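Local atomic coordinates of polyhedrin (Orgyia pseudotsugata cypovirus 5, PDB entry 5A8U), a protein that builds the crystalline occlusion bodies, or polyhedra, that shield cypovirus particles from the outside environment until insect larvae ingest them. Residues W79-L90 with N97-D106; G41-T51 with F220-E230. One frame throughout, in Å; residues are numbered along the deposited sequence.

Interaction 1 (W79-L90 with N97-D106); sequences WPGEGVEHQHGL and NGSYDIGAGD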
loop_
_atom_site.group_PDB
_atom_site.type_symbol
_atom_site.label_atom_id
_atom_site.label_comp_id
_atom_site.label_asym_id
_atom_site.label_seq_id
_atom_site.Cartn_x
_atom_site.Cartn_y
_atom_site.Cartn_z
ATOM N N TRP A 79 -10.429 -14.954 15.070
ATOM C CA TRP A 79 -10.802 -16.022 15.990
ATOM C C TRP A 79 -11.808 -15.493 17.008
ATOM O O TRP A 79 -11.761 -14.319 17.394
ATOM C CB TRP A 79 -9.575 -16.580 16.707
ATOM C CG TRP A 79 -8.751 -17.532 15.870
ATOM C CD1 TRP A 79 -9.164 -18.229 14.768
ATOM C CD2 TRP A 79 -7.380 -17.878 16.075
ATOM N NE1 TRP A 79 -8.131 -18.982 14.271
ATOM C CE2 TRP A 79 -7.027 -18.797 15.061
ATOM C CE3 TRP A 79 -6.406 -17.491 17.004
ATOM C CZ2 TRP A 79 -5.742 -19.339 14.953
ATOM C CZ3 TRP A 79 -5.135 -18.041 16.909
ATOM C CH2 TRP A 79 -4.812 -18.953 15.880
ATOM N N PRO A 80 -12.744 -16.347 17.429
ATOM C CA PRO A 80 -13.724 -15.921 18.435
ATOM C C PRO A 80 -13.029 -15.341 19.660
ATOM O O PRO A 80 -12.053 -15.923 20.152
ATOM C CB PRO A 80 -14.434 -17.225 18.799
ATOM C CG PRO A 80 -14.296 -18.073 17.588
ATOM C CD PRO A 80 -12.945 -17.748 17.020
ATOM N N GLY A 81 -13.517 -14.201 20.138
ATOM C CA GLY A 81 -12.945 -13.569 21.313
ATOM C C GLY A 81 -11.676 -12.806 20.996
ATOM O O GLY A 81 -11.016 -12.271 21.897
ATOM N N GLU A 82 -11.332 -12.740 19.714
ATOM C CA GLU A 82 -10.165 -12.002 19.275
ATOM C C GLU A 82 -10.556 -11.143 18.074
ATOM O O GLU A 82 -9.737 -10.835 17.212
ATOM C CB GLU A 82 -9.023 -12.971 18.937
ATOM C CG GLU A 82 -8.748 -13.974 20.074
ATOM C CD GLU A 82 -7.409 -14.719 19.923
ATOM O OE1 GLU A 82 -6.526 -14.244 19.165
ATOM O OE2 GLU A 82 -7.231 -15.766 20.589
ATOM N N GLY A 83 -11.827 -10.756 18.041
ATOM C CA GLY A 83 -12.329 -9.944 16.952
ATOM C C GLY A 83 -12.380 -8.477 17.327
ATOM O O GLY A 83 -11.541 -8.000 18.083
ATOM N N VAL A 84 -13.369 -7.766 16.803
ATOM C CA VAL A 84 -13.425 -6.317 16.959
ATOM C C VAL A 84 -13.476 -5.882 18.421
ATOM O O VAL A 84 -12.798 -4.922 18.810
ATOM C CB VAL A 84 -14.603 -5.700 16.171
ATOM C CG1 VAL A 84 -15.940 -6.223 16.701
ATOM C CG2 VAL A 84 -14.530 -4.168 16.226
ATOM N N GLU A 85 -14.253 -6.586 19.240
ATOM C CA GLU A 85 -14.377 -6.225 20.650
ATOM C C GLU A 85 -13.023 -6.318 21.350
ATOM O O GLU A 85 -12.643 -5.442 22.121
ATOM C CB GLU A 85 -15.398 -7.118 21.351
ATOM C CG GLU A 85 -16.685 -7.330 20.535
ATOM C CD GLU A 85 -16.743 -8.710 19.862
ATOM O OE1 GLU A 85 -15.974 -8.970 18.894
ATOM O OE2 GLU A 85 -17.568 -9.538 20.312
ATOM N N HIS A 86 -12.307 -7.400 21.075
ATOM C CA HIS A 86 -10.945 -7.571 21.554
ATOM C C HIS A 86 -10.030 -6.416 21.096
ATOM O O HIS A 86 -9.296 -5.836 21.904
ATOM C CB HIS A 86 -10.415 -8.954 21.098
ATOM C CG HIS A 86 -9.013 -9.249 21.536
ATOM N ND1 HIS A 86 -8.705 -9.699 22.801
ATOM C CD2 HIS A 86 -7.835 -9.168 20.871
ATOM C CE1 HIS A 86 -7.399 -9.875 22.900
ATOM N NE2 HIS A 86 -6.846 -9.555 21.744
ATOM N N GLN A 87 -10.085 -6.072 19.808
ATOM C CA GLN A 87 -9.236 -5.010 19.268
ATOM C C GLN A 87 -9.539 -3.676 19.962
ATOM O O GLN A 87 -8.628 -2.920 20.319
ATOM C CB GLN A 87 -9.413 -4.888 17.748
ATOM C CG GLN A 87 -9.275 -6.213 17.003
ATOM C CD GLN A 87 -7.963 -6.928 17.299
ATOM O OE1 GLN A 87 -6.915 -6.294 17.475
ATOM N NE2 GLN A 87 -8.015 -8.258 17.364
ATOM N N HIS A 88 -10.822 -3.414 20.198
ATOM C CA HIS A 88 -11.220 -2.218 20.941
ATOM C C HIS A 88 -10.620 -2.146 22.350
ATOM O O HIS A 88 -10.253 -1.067 22.800
ATOM C CB HIS A 88 -12.737 -2.077 21.001
ATOM C CG HIS A 88 -13.356 -1.675 19.696
ATOM N ND1 HIS A 88 -12.613 -1.365 18.578
ATOM C CD2 HIS A 88 -14.653 -1.559 19.331
ATOM C CE1 HIS A 88 -13.431 -1.065 17.578
ATOM N NE2 HIS A 88 -14.672 -1.165 18.015
ATOM N N GLY A 89 -10.506 -3.295 23.018
ATOM C CA GLY A 89 -9.920 -3.376 24.349
ATOM C C GLY A 89 -8.414 -3.185 24.312
ATOM O O GLY A 89 -7.807 -2.853 25.322
ATOM N N LEU A 90 -7.794 -3.393 23.151
ATOM C CA LEU A 90 -6.373 -3.084 23.011
ATOM C C LEU A 90 -6.134 -1.612 22.689
ATOM O O LEU A 90 -5.196 -0.998 23.197
ATOM C CB LEU A 90 -5.741 -3.936 21.915
ATOM C CG LEU A 90 -5.810 -5.445 22.156
ATOM C CD1 LEU A 90 -5.013 -6.138 21.079
ATOM C CD2 LEU A 90 -5.245 -5.796 23.543
ATOM N N ASN A 97 -15.231 -5.135 25.084
ATOM C CA ASN A 97 -16.245 -5.993 25.683
ATOM C C ASN A 97 -16.047 -7.462 25.283
ATOM O O ASN A 97 -15.638 -7.750 24.163
ATOM C CB ASN A 97 -17.646 -5.516 25.296
ATOM C CG ASN A 97 -18.554 -5.323 26.498
ATOM O OD1 ASN A 97 -18.089 -5.207 27.631
ATOM N ND2 ASN A 97 -19.859 -5.284 26.253
ATOM N N GLY A 98 -16.334 -8.386 26.196
ATOM C CA GLY A 98 -16.475 -9.792 25.854
ATOM C C GLY A 98 -15.374 -10.492 25.064
ATOM O O GLY A 98 -15.677 -11.155 24.076
ATOM N N SER A 99 -14.112 -10.339 25.458
ATOM C CA SER A 99 -13.003 -10.930 24.697
ATOM C C SER A 99 -11.885 -11.518 25.564
ATOM O O SER A 99 -11.785 -11.198 26.745
ATOM C CB SER A 99 -12.416 -9.905 23.727
ATOM O OG SER A 99 -11.462 -9.085 24.374
ATOM N N TYR A 100 -11.054 -12.386 24.982
ATOM C CA TYR A 100 -9.904 -12.906 25.714
ATOM C C TYR A 100 -8.998 -11.755 26.101
ATOM O O TYR A 100 -8.877 -10.778 25.370
ATOM C CB TYR A 100 -9.131 -13.948 24.890
ATOM C CG TYR A 100 -9.885 -15.240 24.759
ATOM C CD1 TYR A 100 -10.036 -16.091 25.850
ATOM C CD2 TYR A 100 -10.464 -15.606 23.552
ATOM C CE1 TYR A 100 -10.750 -17.280 25.741
ATOM C CE2 TYR A 100 -11.177 -16.773 23.432
ATOM C CZ TYR A 100 -11.318 -17.606 24.525
ATOM O OH TYR A 100 -12.036 -18.771 24.402
ATOM N N ASP A 101 -8.353 -11.876 27.258
ATOM C CA ASP A 101 -7.525 -10.814 27.791
ATOM C C ASP A 101 -6.302 -10.645 26.879
ATOM O O ASP A 101 -5.938 -9.530 26.526
ATOM C CB ASP A 101 -7.110 -11.160 29.229
ATOM C CG ASP A 101 -6.892 -9.944 30.103
ATOM O OD1 ASP A 101 -7.231 -8.804 29.703
ATOM O OD2 ASP A 101 -6.381 -10.127 31.231
ATOM N N ILE A 102 -5.681 -11.758 26.479
ATOM C CA ILE A 102 -4.599 -11.720 25.496
ATOM C C ILE A 102 -4.962 -12.722 24.407
ATOM O O ILE A 102 -5.328 -13.854 24.701
ATOM C CB ILE A 102 -3.254 -12.169 26.079
ATOM C CG1 ILE A 102 -2.914 -11.401 27.363
ATOM C CG2 ILE A 102 -2.154 -12.021 25.027
ATOM C CD1 ILE A 102 -2.656 -9.928 27.175
ATOM N N GLY A 103 -4.871 -12.315 23.151
ATOM C CA GLY A 103 -5.275 -13.211 22.088
ATOM C C GLY A 103 -4.213 -14.268 21.850
ATOM O O GLY A 103 -3.021 -13.996 21.998
ATOM N N ALA A 104 -4.653 -15.480 21.513
ATOM C CA ALA A 104 -3.741 -16.500 21.018
ATOM C C ALA A 104 -3.047 -15.933 19.802
ATOM O O ALA A 104 -1.907 -16.305 19.490
ATOM C CB ALA A 104 -4.505 -17.774 20.630
ATOM N N GLY A 105 -3.750 -15.040 19.108
ATOM C CA GLY A 105 -3.223 -14.440 17.890
ATOM C C GLY A 105 -2.568 -13.080 18.073
ATOM O O GLY A 105 -2.262 -12.392 17.088
ATOM N N ASP A 106 -2.356 -12.678 19.321
ATOM C CA ASP A 106 -1.544 -11.485 19.587
ATOM C C ASP A 106 -0.086 -11.896 19.738
ATOM O O ASP A 106 0.254 -12.662 20.631
ATOM C CB ASP A 106 -2.022 -10.734 20.833
ATOM C CG ASP A 106 -3.397 -10.094 20.649
ATOM O OD1 ASP A 106 -3.664 -9.556 19.548
ATOM O OD2 ASP A 106 -4.202 -10.128 21.618
HETATM O O HOH W 1 -15.233 -11.309 21.713
HETATM O O HOH W 2 -4.444 -7.365 17.859
HETATM O O HOH W 3 -5.948 -10.418 18.132
#
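His86 and Asp106 meet edge-on in a His-carboxylate hydrogen bond, the centre of a contact in which the loop after helix 84-91 folds back against one side of it and the turn before it. His86 NE2 donates to the syn lone pair of Asp106 OD2, 2.7 Å away, with ring and carboxylate planes only 16° apart. The imidazole is reached from its opposite end too: His86 ND1 makes a weak bond to Tyr100 O at 2.8 Å and a longer one, of undecided direction, to Ser99 OG, both near the ring plane. A chi1 of -180° sends the ring out between Ser99-Tyr100 and Asp106 with both nitrogens engaged at once, which should fix its rotation. Beside it, the extended Glu82 side chain brings its carboxylate to the turn at Gly103-Asp106: Ala104 N donates to Glu82 OE2 at 2.8 Å, from above the carboxylate plane, while OE1 probably accepts from Gly105 N, whose place in the model is less certain. Tyr100 N closes the other flank on a lone pair of Gly81 O, 3.1 Å away. Trp79 CZ3 packs on Ala104 CB, its NE1 being held by Asp72. In the second shell, Arg60 forms a salt bridge with Asp106 OD1, and two waters link that oxygen to the Gln87 amide. Asp106 OD2 also accepts Gly103 N at 2.8 Å, from above the carboxylate plane.

Interaction 2 (G41-T51 with F220-E230); sequences GVVQVYNWQGT and FPTFSTAYVNE
Over one face of the Tyr46 ring sits the hydroxyl of Ser224, its OG 3.2 Å from Tyr46 CE1 and displaced toward the rim. The Trp48 indole is covered in a comparable way by Thr222, whose methyl CG2 makes a CH-pi contact 3.7 Å from the centroid of the five-membered ring, almost on the ring normal. In Thr222, CG2 lies anti to the backbone N, over the indole face, and OG1, anti to the carbonyl carbon, comes 3.3 Å from Trp48 CD1. Phe223, pointing to the other side of the sheet, is touched at its edge instead: Val45 CG1 lies 4.1 Å from Phe223 CE2, and Asn47 CB is also near the ring plane.

Between these two faces the backbones pair antiparallel, at 172° and 4.7 Å between strand axes. Val43, Val45 and Asn47 form the hydrogen-bonded pairs with Tyr227, Thr225 and Phe223. The bond from Val45 N to Thr225 O is nearly straight (175°) at 2.8 Å. The return bond, from Thr225 N to Val45 O, is longer and more bent at 3.2 Å; Val45 O also accepts from Ser224 OG at 2.8 Å, and both donors are tilted from the carbonyl plane. Asn70 is a further partner of Ser224 OG, and Tyr46 OH bonds to Leu62 O. Beyond the pairing, one water joins Gln49 N to Phe220 O.

Strand 30-37 lies along the far side of strand 43-50, while Gln61 of the third subunit bonds to Ser224 O. The arrangement is that of an edge strand closing an antiparallel beta-sheet, here with strand 223-227 outermost within the chain and facing another subunit of the trimeric assembly.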
loop_
_atom_site.group_PDB
_atom_site.type_symbol
_atom_site.label_atom_id
_atom_site.label_comp_id
_atom_site.label_asym_id
_atom_site.label_seq_id
_atom_site.Cartn_x
_atom_site.Cartn_y
_atom_site.Cartn_z
ATOM N N GLY A 41 3.278 -21.327 18.654
ATOM C CA GLY A 41 4.416 -21.739 17.843
ATOM C C GLY A 41 4.365 -21.198 16.421
ATOM O O GLY A 41 5.354 -21.252 15.700
ATOM N N VAL A 42 3.209 -20.703 15.989
ATOM C CA VAL A 42 3.097 -20.162 14.638
ATOM C C VAL A 42 4.080 -19.001 14.445
ATOM O O VAL A 42 4.326 -18.210 15.370
ATOM C CB VAL A 42 1.647 -19.689 14.343
ATOM C CG1 VAL A 42 1.586 -18.821 13.070
ATOM C CG2 VAL A 42 0.712 -20.894 14.251
ATOM N N VAL A 43 4.675 -18.921 13.253
ATOM C CA VAL A 43 5.396 -17.702 12.884
ATOM C C VAL A 43 4.744 -17.101 11.652
ATOM O O VAL A 43 4.396 -17.827 10.708
ATOM C CB VAL A 43 6.934 -17.916 12.689
ATOM C CG1 VAL A 43 7.605 -18.224 14.028
ATOM C CG2 VAL A 43 7.232 -19.005 11.658
ATOM N N GLN A 44 4.527 -15.787 11.684
ATOM C CA GLN A 44 3.978 -15.100 10.524
ATOM C C GLN A 44 5.066 -14.243 9.921
ATOM O O GLN A 44 5.693 -13.444 10.620
ATOM C CB GLN A 44 2.762 -14.238 10.892
ATOM C CG GLN A 44 2.078 -13.641 9.651
ATOM C CD GLN A 44 0.721 -13.021 9.957
ATOM O OE1 GLN A 44 -0.133 -12.942 9.067
ATOM N NE2 GLN A 44 0.510 -12.577 11.205
ATOM N N VAL A 45 5.262 -14.402 8.615
ATOM C CA VAL A 45 6.363 -13.782 7.890
ATOM C C VAL A 45 5.848 -12.721 6.930
ATOM O O VAL A 45 4.889 -12.945 6.192
ATOM C CB VAL A 45 7.098 -14.842 7.052
ATOM C CG1 VAL A 45 8.234 -14.209 6.200
ATOM C CG2 VAL A 45 7.621 -15.973 7.975
ATOM N N TYR A 46 6.500 -11.567 6.950
ATOM C CA TYR A 46 6.331 -10.555 5.918
ATOM C C TYR A 46 7.712 -10.208 5.406
ATOM O O TYR A 46 8.593 -9.869 6.193
ATOM C CB TYR A 46 5.703 -9.288 6.508
ATOM C CG TYR A 46 4.272 -9.458 6.970
ATOM C CD1 TYR A 46 3.214 -9.309 6.073
ATOM C CD2 TYR A 46 3.984 -9.778 8.292
ATOM C CE1 TYR A 46 1.894 -9.471 6.501
ATOM C CE2 TYR A 46 2.687 -9.938 8.720
ATOM C CZ TYR A 46 1.650 -9.799 7.819
ATOM O OH TYR A 46 0.347 -9.947 8.244
ATOM N N ASN A 47 7.900 -10.305 4.091
ATOM C CA ASN A 47 9.178 -10.043 3.437
ATOM C C ASN A 47 9.036 -8.988 2.334
ATOM O O ASN A 47 8.319 -9.189 1.360
ATOM C CB ASN A 47 9.781 -11.358 2.903
ATOM C CG ASN A 47 10.957 -11.134 1.956
ATOM O OD1 ASN A 47 10.866 -11.427 0.769
ATOM N ND2 ASN A 47 12.057 -10.591 2.479
ATOM N N TRP A 48 9.688 -7.847 2.538
ATOM C CA TRP A 48 9.749 -6.765 1.544
ATOM C C TRP A 48 11.102 -6.772 0.815
ATOM O O TRP A 48 12.129 -7.085 1.411
ATOM C CB TRP A 48 9.597 -5.411 2.229
ATOM C CG TRP A 48 8.282 -5.105 2.891
ATOM C CD1 TRP A 48 7.272 -4.327 2.393
ATOM C CD2 TRP A 48 7.876 -5.487 4.214
ATOM N NE1 TRP A 48 6.251 -4.226 3.315
ATOM C CE2 TRP A 48 6.597 -4.938 4.435
ATOM C CE3 TRP A 48 8.461 -6.262 5.220
ATOM C CZ2 TRP A 48 5.899 -5.135 5.629
ATOM C CZ3 TRP A 48 7.766 -6.450 6.407
ATOM C CH2 TRP A 48 6.502 -5.889 6.601
ATOM N N GLN A 49 11.106 -6.405 -0.469
ATOM C CA GLN A 49 12.347 -6.291 -1.222
ATOM C C GLN A 49 12.384 -4.923 -1.885
ATOM O O GLN A 49 11.343 -4.304 -2.103
ATOM C CB GLN A 49 12.413 -7.350 -2.327
ATOM C CG GLN A 49 12.267 -8.776 -1.873
ATOM C CD GLN A 49 12.289 -9.744 -3.040
ATOM O OE1 GLN A 49 13.260 -9.784 -3.812
ATOM N NE2 GLN A 49 11.210 -10.520 -3.188
ATOM N N GLY A 50 13.580 -4.447 -2.211
ATOM C CA GLY A 50 13.712 -3.180 -2.915
ATOM C C GLY A 50 15.151 -3.004 -3.363
ATOM O O GLY A 50 15.988 -3.844 -3.085
ATOM N N THR A 51 15.434 -1.915 -4.065
ATOM C CA THR A 51 16.771 -1.685 -4.578
ATOM C C THR A 51 17.481 -0.578 -3.801
ATOM O O THR A 51 18.601 -0.769 -3.361
ATOM C CB THR A 51 16.712 -1.317 -6.055
ATOM O OG1 THR A 51 15.660 -0.357 -6.254
ATOM C CG2 THR A 51 16.434 -2.560 -6.883
ATOM N N PHE A 220 7.792 -3.879 -5.907
ATOM C CA PHE A 220 8.214 -5.250 -5.616
ATOM C C PHE A 220 7.199 -5.870 -4.700
ATOM O O PHE A 220 6.852 -5.276 -3.677
ATOM C CB PHE A 220 9.603 -5.266 -4.967
ATOM C CG PHE A 220 10.674 -4.691 -5.844
ATOM C CD1 PHE A 220 11.295 -5.477 -6.797
ATOM C CD2 PHE A 220 11.034 -3.343 -5.750
ATOM C CE1 PHE A 220 12.289 -4.934 -7.638
ATOM C CE2 PHE A 220 12.024 -2.806 -6.569
ATOM C CZ PHE A 220 12.643 -3.600 -7.513
ATOM N N PRO A 221 6.706 -7.065 -5.050
ATOM C CA PRO A 221 5.650 -7.675 -4.229
ATOM C C PRO A 221 6.166 -7.982 -2.832
ATOM O O PRO A 221 7.343 -8.308 -2.668
ATOM C CB PRO A 221 5.330 -8.979 -4.982
ATOM C CG PRO A 221 6.586 -9.297 -5.743
ATOM C CD PRO A 221 7.133 -7.950 -6.153
ATOM N N THR A 222 5.290 -7.854 -1.838
ATOM C CA THR A 222 5.606 -8.256 -0.467
ATOM C C THR A 222 5.134 -9.685 -0.229
ATOM O O THR A 222 3.950 -9.985 -0.366
ATOM C CB THR A 222 4.923 -7.323 0.554
ATOM O OG1 THR A 222 5.277 -5.967 0.260
ATOM C CG2 THR A 222 5.350 -7.669 1.997
ATOM N N PHE A 223 6.062 -10.563 0.119
ATOM C CA PHE A 223 5.724 -11.947 0.401
ATOM C C PHE A 223 5.187 -12.068 1.821
ATOM O O PHE A 223 5.714 -11.457 2.757
ATOM C CB PHE A 223 6.950 -12.843 0.258
ATOM C CG PHE A 223 6.740 -14.225 0.808
ATOM C CD1 PHE A 223 6.154 -15.211 0.026
ATOM C CD2 PHE A 223 7.067 -14.521 2.127
ATOM C CE1 PHE A 223 5.926 -16.485 0.550
ATOM C CE2 PHE A 223 6.849 -15.790 2.646
ATOM C CZ PHE A 223 6.285 -16.770 1.857
ATOM N N SER A 224 4.142 -12.868 1.992
ATOM C CA SER A 224 3.699 -13.143 3.338
ATOM C C SER A 224 3.062 -14.516 3.444
ATOM O O SER A 224 2.314 -14.939 2.560
ATOM C CB SER A 224 2.693 -12.082 3.790
ATOM O OG SER A 224 2.316 -12.328 5.135
ATOM N N THR A 225 3.350 -15.201 4.539
ATOM C CA THR A 225 2.604 -16.415 4.873
ATOM C C THR A 225 2.745 -16.656 6.361
ATOM O O THR A 225 3.519 -15.971 7.034
ATOM C CB THR A 225 3.107 -17.669 4.100
ATOM O OG1 THR A 225 2.126 -18.713 4.224
ATOM C CG2 THR A 225 4.437 -18.162 4.651
ATOM N N ALA A 226 1.984 -17.613 6.875
ATOM C CA ALA A 226 2.204 -18.073 8.237
ATOM C C ALA A 226 2.545 -19.549 8.188
ATOM O O ALA A 226 1.970 -20.298 7.392
ATOM C CB ALA A 226 0.974 -17.842 9.097
ATOM N N TYR A 227 3.488 -19.948 9.034
ATOM C CA TYR A 227 3.954 -21.326 9.116
ATOM C C TYR A 227 3.642 -21.896 10.495
ATOM O O TYR A 227 3.673 -21.177 11.498
ATOM C CB TYR A 227 5.470 -21.404 8.880
ATOM C CG TYR A 227 5.852 -21.353 7.427
ATOM C CD1 TYR A 227 5.616 -22.448 6.607
ATOM C CD2 TYR A 227 6.432 -20.223 6.873
ATOM C CE1 TYR A 227 5.941 -22.430 5.251
ATOM C CE2 TYR A 227 6.774 -20.190 5.512
ATOM C CZ TYR A 227 6.518 -21.299 4.711
ATOM O OH TYR A 227 6.828 -21.308 3.361
ATOM N N VAL A 228 3.369 -23.199 10.534
ATOM C CA VAL A 228 3.041 -23.885 11.783
ATOM C C VAL A 228 4.140 -23.747 12.857
ATOM O O VAL A 228 3.847 -23.631 14.049
ATOM C CB VAL A 228 2.704 -25.379 11.525
ATOM C CG1 VAL A 228 3.934 -26.129 11.018
ATOM C CG2 VAL A 228 2.131 -26.024 12.794
ATOM N N ASN A 229 5.396 -23.761 12.432
ATOM C CA ASN A 229 6.490 -23.468 13.349
ATOM C C ASN A 229 7.704 -22.928 12.635
ATOM O O ASN A 229 7.764 -22.926 11.397
ATOM C CB ASN A 229 6.840 -24.653 14.271
ATOM C CG ASN A 229 7.452 -25.845 13.548
ATOM O OD1 ASN A 229 7.935 -25.748 12.421
ATOM N ND2 ASN A 229 7.485 -26.980 14.239
ATOM N N GLU A 230 8.665 -22.461 13.424
ATOM C CA GLU A 230 9.881 -21.889 12.880
ATOM C C GLU A 230 10.662 -22.918 12.062
ATOM O O GLU A 230 11.264 -22.581 11.050
ATOM C CB GLU A 230 10.723 -21.338 14.037
ATOM C CG GLU A 230 12.169 -21.031 13.717
ATOM C CD GLU A 230 12.866 -20.435 14.924
ATOM O OE1 GLU A 230 13.385 -21.204 15.762
ATOM O OE2 GLU A 230 12.826 -19.199 15.054
HETATM O O HOH W 4 7.887 -21.951 16.297
HETATM O O HOH W 5 9.152 -10.368 -1.423
HETATM O O HOH W 6 8.196 -5.644 -1.079
#

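In the fold
Interaction 1 is nested in sequence within the long loop closed by interaction 2: strand 43-50 comes first, 79-90 and then 97-106 follow, and strand 223-227 returns near the end of the chain. In space their centres are about 23 Å apart, and the nearest atoms, about 6 Å apart, do not touch. Interaction 2 lies in the six-stranded sheet, its centre about 9 Å from the centre of the chain, whereas interaction 1 is a peripheral helix-loop unit, its centre about 24 Å from it. Across subunits they do meet: His88, on the helix of interaction 1, stacks on Tyr227 of the second subunit, so the outlying unit of one copy packs against the sheet edge of another.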